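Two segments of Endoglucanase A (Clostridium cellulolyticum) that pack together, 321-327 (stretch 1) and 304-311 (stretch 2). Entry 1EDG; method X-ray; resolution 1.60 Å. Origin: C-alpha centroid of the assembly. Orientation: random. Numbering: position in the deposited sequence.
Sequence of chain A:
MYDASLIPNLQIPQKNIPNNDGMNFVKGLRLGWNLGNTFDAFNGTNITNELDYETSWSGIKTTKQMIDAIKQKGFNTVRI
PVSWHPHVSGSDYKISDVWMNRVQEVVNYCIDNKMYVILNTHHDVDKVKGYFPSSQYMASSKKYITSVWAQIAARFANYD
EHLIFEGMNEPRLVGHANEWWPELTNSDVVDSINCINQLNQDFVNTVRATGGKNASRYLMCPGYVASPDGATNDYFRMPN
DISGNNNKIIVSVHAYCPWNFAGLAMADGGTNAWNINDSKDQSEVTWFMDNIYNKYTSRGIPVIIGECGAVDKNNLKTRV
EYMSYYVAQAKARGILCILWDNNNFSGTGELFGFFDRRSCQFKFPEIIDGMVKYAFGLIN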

ATOM      1  N   GLU A 321      18.784  -6.584  -8.675  1.00 10.11           N
ATOM      2  CA  GLU A 321      19.510  -5.316  -8.604  1.00 11.19           C
ATOM      3  C   GLU A 321      18.565  -4.124  -8.410  1.00 11.96           C
ATOM      4  O   GLU A 321      18.793  -3.277  -7.537  1.00 11.13           O
ATOM      5  CB  GLU A 321      20.380  -5.138  -9.851  1.00 12.23           C
ATOM      6  CG  GLU A 321      21.546  -6.128  -9.905  1.00 14.25           C
ATOM      7  CD  GLU A 321      22.244  -6.165 -11.250  1.00 17.88           C
ATOM      8  OE1 GLU A 321      21.588  -5.913 -12.282  1.00 18.26           O
ATOM      9  OE2 GLU A 321      23.455  -6.466 -11.280  1.00 19.36           O
ATOM     10  N   TYR A 322      17.483  -4.094  -9.187  1.00 11.97           N
ATOM     11  CA  TYR A 322      16.492  -3.023  -9.095  1.00  9.96           C
ATOM     12  C   TYR A 322      15.830  -2.964  -7.716  1.00  9.21           C
ATOM     13  O   TYR A 322      15.800  -1.902  -7.087  1.00  9.68           O
ATOM     14  CB  TYR A 322      15.432  -3.172 -10.202  1.00  9.97           C
ATOM     15  CG  TYR A 322      14.209  -2.281 -10.039  1.00 11.60           C
ATOM     16  CD1 TYR A 322      14.235  -0.935 -10.424  1.00 11.59           C
ATOM     17  CD2 TYR A 322      13.023  -2.789  -9.505  1.00 11.57           C
ATOM     18  CE1 TYR A 322      13.102  -0.122 -10.277  1.00 12.08           C
ATOM     19  CE2 TYR A 322      11.893  -1.991  -9.354  1.00 11.66           C
ATOM     20  CZ  TYR A 322      11.935  -0.665  -9.740  1.00 11.99           C
ATOM     21  OH  TYR A 322      10.803   0.105  -9.585  1.00 12.76           O
ATOM     22  N   MET A 323      15.311  -4.087  -7.226  1.00  8.63           N
ATOM     23  CA  MET A 323      14.653  -4.079  -5.918  1.00 10.00           C
ATOM     24  C   MET A 323      15.605  -3.739  -4.769  1.00 11.21           C
ATOM     25  O   MET A 323      15.221  -3.038  -3.825  1.00 10.92           O
ATOM     26  CB  MET A 323      13.914  -5.394  -5.643  1.00 10.65           C
ATOM     27  CG  MET A 323      12.663  -5.611  -6.512  1.00 12.16           C
ATOM     28  SD  MET A 323      11.506  -4.185  -6.532  1.00 14.40           S
ATOM     29  CE  MET A 323      11.009  -4.084  -4.804  1.00 13.74           C
ATOM     30  N   SER A 324      16.843  -4.230  -4.848  1.00  9.73           N
ATOM     31  CA  SER A 324      17.850  -3.948  -3.810  1.00 10.34           C
ATOM     32  C   SER A 324      18.152  -2.450  -3.736  1.00  8.74           C
ATOM     33  O   SER A 324      18.166  -1.861  -2.647  1.00  9.35           O
ATOM     34  CB  SER A 324      19.153  -4.727  -4.075  1.00  9.62           C
ATOM     35  OG  SER A 324      18.963  -6.120  -3.886  1.00 11.25           O
ATOM     36  N   TYR A 325      18.382  -1.851  -4.901  1.00  7.31           N
ATOM     37  CA  TYR A 325      18.677  -0.424  -5.017  1.00  9.11           C
ATOM     38  C   TYR A 325      17.479   0.419  -4.546  1.00  9.44           C
ATOM     39  O   TYR A 325      17.643   1.397  -3.811  1.00  9.07           O
ATOM     40  CB  TYR A 325      19.017  -0.102  -6.472  1.00 10.26           C
ATOM     41  CG  TYR A 325      19.399   1.340  -6.740  1.00 12.67           C
ATOM     42  CD1 TYR A 325      20.712   1.776  -6.572  1.00 11.54           C
ATOM     43  CD2 TYR A 325      18.453   2.254  -7.210  1.00 13.08           C
ATOM     44  CE1 TYR A 325      21.077   3.084  -6.871  1.00 13.80           C
ATOM     45  CE2 TYR A 325      18.807   3.566  -7.514  1.00 13.50           C
ATOM     46  CZ  TYR A 325      20.120   3.975  -7.344  1.00 14.32           C
ATOM     47  OH  TYR A 325      20.466   5.268  -7.660  1.00 15.30           O
ATOM     48  N   TYR A 326      16.282   0.027  -4.977  1.00  8.47           N
ATOM     49  CA  TYR A 326      15.044   0.711  -4.613  1.00  7.49           C
ATOM     50  C   TYR A 326      14.888   0.767  -3.085  1.00  6.82           C
ATOM     51  O   TYR A 326      14.695   1.840  -2.504  1.00  8.25           O
ATOM     52  CB  TYR A 326      13.847  -0.022  -5.259  1.00  7.49           C
ATOM     53  CG  TYR A 326      12.512   0.697  -5.181  1.00  9.66           C
ATOM     54  CD1 TYR A 326      11.810   0.782  -3.975  1.00  8.85           C
ATOM     55  CD2 TYR A 326      11.939   1.271  -6.322  1.00 10.24           C
ATOM     56  CE1 TYR A 326      10.569   1.419  -3.904  1.00  9.42           C
ATOM     57  CE2 TYR A 326      10.693   1.909  -6.262  1.00  9.40           C
ATOM     58  CZ  TYR A 326      10.015   1.977  -5.048  1.00  9.55           C
ATOM     59  OH  TYR A 326       8.782   2.581  -4.977  1.00  9.74           O
ATOM     60  N   VAL A 327      15.000  -0.384  -2.431  1.00  6.55           N
ATOM     61  CA  VAL A 327      14.854  -0.448  -0.977  1.00  7.99           C
ATOM     62  C   VAL A 327      15.962   0.319  -0.240  1.00  9.36           C
ATOM     63  O   VAL A 327      15.684   1.033   0.721  1.00  9.30           O
ATOM     64  CB  VAL A 327      14.789  -1.919  -0.477  1.00  9.46           C
ATOM     65  CG1 VAL A 327      14.762  -1.959   1.045  1.00  8.59           C
ATOM     66  CG2 VAL A 327      13.538  -2.609  -1.046  1.00  8.12           C
TER
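Stretch 2, residues 304-311: IIGECGAV

Stretch 2 lies against one side of the helix formed by residues 321-327 and meets it through Y322, M323 and Y326, whose side chains fill the space between the backbones. At the apolar centre, C308 touches both M323 and Y326. The CA-to-CB bond of C308 points toward the helix and its chi1 of 64° (p) sets SG 4.1 Å from CE of M323, while CB lies 3.7 Å from CZ of Y326. The same SG lies 4.8 Å from the centroid of the Y326 ring, 41° off the ring normal, an oblique sulfur-aromatic approach.

Y326, with chi1 t and its CA-to-CB bond toward stretch 2, has the largest area covered in the contact. Its ring lies against both C308 and I305; CE1 of Y326 is 4.0 Å from CD1 of I305, and the hydroxyl at its tip comes closer, with OH of Y326 3.5 Å from CG2 of I305 and 3.6 Å from CB of C308. These are van der Waals contacts, and the OH finds its hydrogen bond elsewhere in the structure. I305 also points toward the helix, with an m,t side chain.

The chain of stretch 2 is already a strand at I304 and runs nearly opposite to the helix: their N-to-C directions make an angle of 169°, and the two axes approach no closer than 12.0 Å. Successive residues of stretch 2 therefore meet progressively earlier residues of the helix, I305 and C308 against Y326, then G309 against M323, then A310 against Y322. The helix is regular, with N of Y326 hydrogen-bonded to O of Y322 at 2.9 Å and N of V327 to O of M323 at 3.0 Å, so Y322 and Y326, one turn apart, both project toward stretch 2.

The backbones come nearest at M323 and G309, whose CA atoms are 7.1 Å apart. M323 leaves its helix sideways, but its all-m side chain brings the end nearer, setting SD 3.9 Å from CA of G309. With phi/psi of 148/176, G309 has a conformation that by itself calls for glycine, since a CB would be jammed against the carbonyl O of C308. G309 is already in a loop, and the chain is extended again at A310 (-141/131), whose CB points toward the helix and rests 4.0 Å from CE2 of Y322, oblique to the ring.

Polar groups gather at this end. No direct hydrogen bond joins the stretches; water 1 links them instead, accepting from N of G309 at 2.9 Å and donating to OH of Y322 at 2.8 Å. The chi1 t rotamer of Y322 carries its ring alongside G309 and A310, so that its hydroxyl reaches this water. N of A310, 4.3 Å from SD of M323, is buried by the contact without a partner in the model.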

ATOM      1  N   ILE A 304       5.068   6.142   3.713  1.00  7.39           N
ATOM      2  CA  ILE A 304       5.167   4.718   3.424  1.00  7.56           C
ATOM      3  C   ILE A 304       4.865   4.472   1.950  1.00  7.84           C
ATOM      4  O   ILE A 304       3.886   5.002   1.417  1.00  8.69           O
ATOM      5  CB  ILE A 304       4.155   3.882   4.280  1.00  7.54           C
ATOM      6  CG1 ILE A 304       4.584   3.833   5.748  1.00  7.12           C
ATOM      7  CG2 ILE A 304       4.018   2.466   3.723  1.00  7.46           C
ATOM      8  CD1 ILE A 304       3.591   3.116   6.647  1.00  7.42           C
ATOM      9  N   ILE A 305       5.765   3.764   1.270  1.00  6.26           N
ATOM     10  CA  ILE A 305       5.536   3.387  -0.125  1.00  7.18           C
ATOM     11  C   ILE A 305       4.772   2.062   0.047  1.00  9.06           C
ATOM     12  O   ILE A 305       5.373   1.002   0.276  1.00  8.62           O
ATOM     13  CB  ILE A 305       6.863   3.179  -0.908  1.00  7.73           C
ATOM     14  CG1 ILE A 305       7.603   4.517  -1.057  1.00  9.74           C
ATOM     15  CG2 ILE A 305       6.579   2.589  -2.292  1.00  6.73           C
ATOM     16  CD1 ILE A 305       8.963   4.418  -1.723  1.00  9.37           C
ATOM     17  N   GLY A 306       3.438   2.164   0.040  1.00  7.66           N
ATOM     18  CA  GLY A 306       2.579   1.014   0.242  1.00  7.18           C
ATOM     19  C   GLY A 306       2.574  -0.036  -0.849  1.00  7.41           C
ATOM     20  O   GLY A 306       2.074  -1.141  -0.632  1.00  7.46           O
ATOM     21  N   GLU A 307       3.068   0.321  -2.030  1.00  7.32           N
ATOM     22  CA  GLU A 307       3.134  -0.616  -3.151  1.00  8.57           C
ATOM     23  C   GLU A 307       4.339  -0.324  -4.039  1.00  8.84           C
ATOM     24  O   GLU A 307       4.583   0.828  -4.416  1.00  8.19           O
ATOM     25  CB  GLU A 307       1.866  -0.561  -4.023  1.00  8.34           C
ATOM     26  CG  GLU A 307       0.596  -1.070  -3.367  1.00  8.00           C
ATOM     27  CD  GLU A 307      -0.583  -1.154  -4.335  1.00  8.60           C
ATOM     28  OE1 GLU A 307      -0.373  -1.263  -5.561  1.00  9.12           O
ATOM     29  OE2 GLU A 307      -1.728  -1.124  -3.860  1.00  9.57           O
ATOM     30  N   CYS A 308       5.099  -1.377  -4.330  1.00  7.85           N
ATOM     31  CA  CYS A 308       6.258  -1.301  -5.215  1.00  9.03           C
ATOM     32  C   CYS A 308       6.541  -2.718  -5.728  1.00  9.35           C
ATOM     33  O   CYS A 308       5.939  -3.687  -5.251  1.00  9.11           O
ATOM     34  CB  CYS A 308       7.483  -0.709  -4.499  1.00  9.83           C
ATOM     35  SG  CYS A 308       8.122  -1.675  -3.123  1.00 10.91           S
ATOM     36  N   GLY A 309       7.392  -2.829  -6.743  1.00 10.04           N
ATOM     37  CA  GLY A 309       7.719  -4.135  -7.286  1.00 10.99           C
ATOM     38  C   GLY A 309       8.006  -4.061  -8.773  1.00 11.93           C
ATOM     39  O   GLY A 309       7.888  -2.999  -9.382  1.00 12.68           O
ATOM     40  N   ALA A 310       8.406  -5.191  -9.348  1.00 12.08           N
ATOM     41  CA  ALA A 310       8.707  -5.281 -10.771  1.00 11.95           C
ATOM     42  C   ALA A 310       8.183  -6.621 -11.271  1.00 13.48           C
ATOM     43  O   ALA A 310       8.403  -7.660 -10.646  1.00 13.75           O
ATOM     44  CB  ALA A 310      10.209  -5.170 -11.011  1.00 14.25           C
ATOM     45  N   VAL A 311       7.450  -6.574 -12.373  1.00 13.48           N
ATOM     46  CA  VAL A 311       6.856  -7.755 -12.973  1.00 15.40           C
ATOM     47  C   VAL A 311       7.912  -8.698 -13.571  1.00 13.65           C
ATOM     48  O   VAL A 311       8.943  -8.259 -14.077  1.00 14.16           O
ATOM     49  CB  VAL A 311       5.811  -7.325 -14.046  1.00 16.13           C
ATOM     50  CG1 VAL A 311       6.493  -6.749 -15.285  1.00 15.05           C
ATOM     51  CG2 VAL A 311       4.927  -8.461 -14.401  1.00 21.79           C
TER
HETATM   52  O   HOH W   1       8.718  -0.431  -7.781  1.00 12.99           O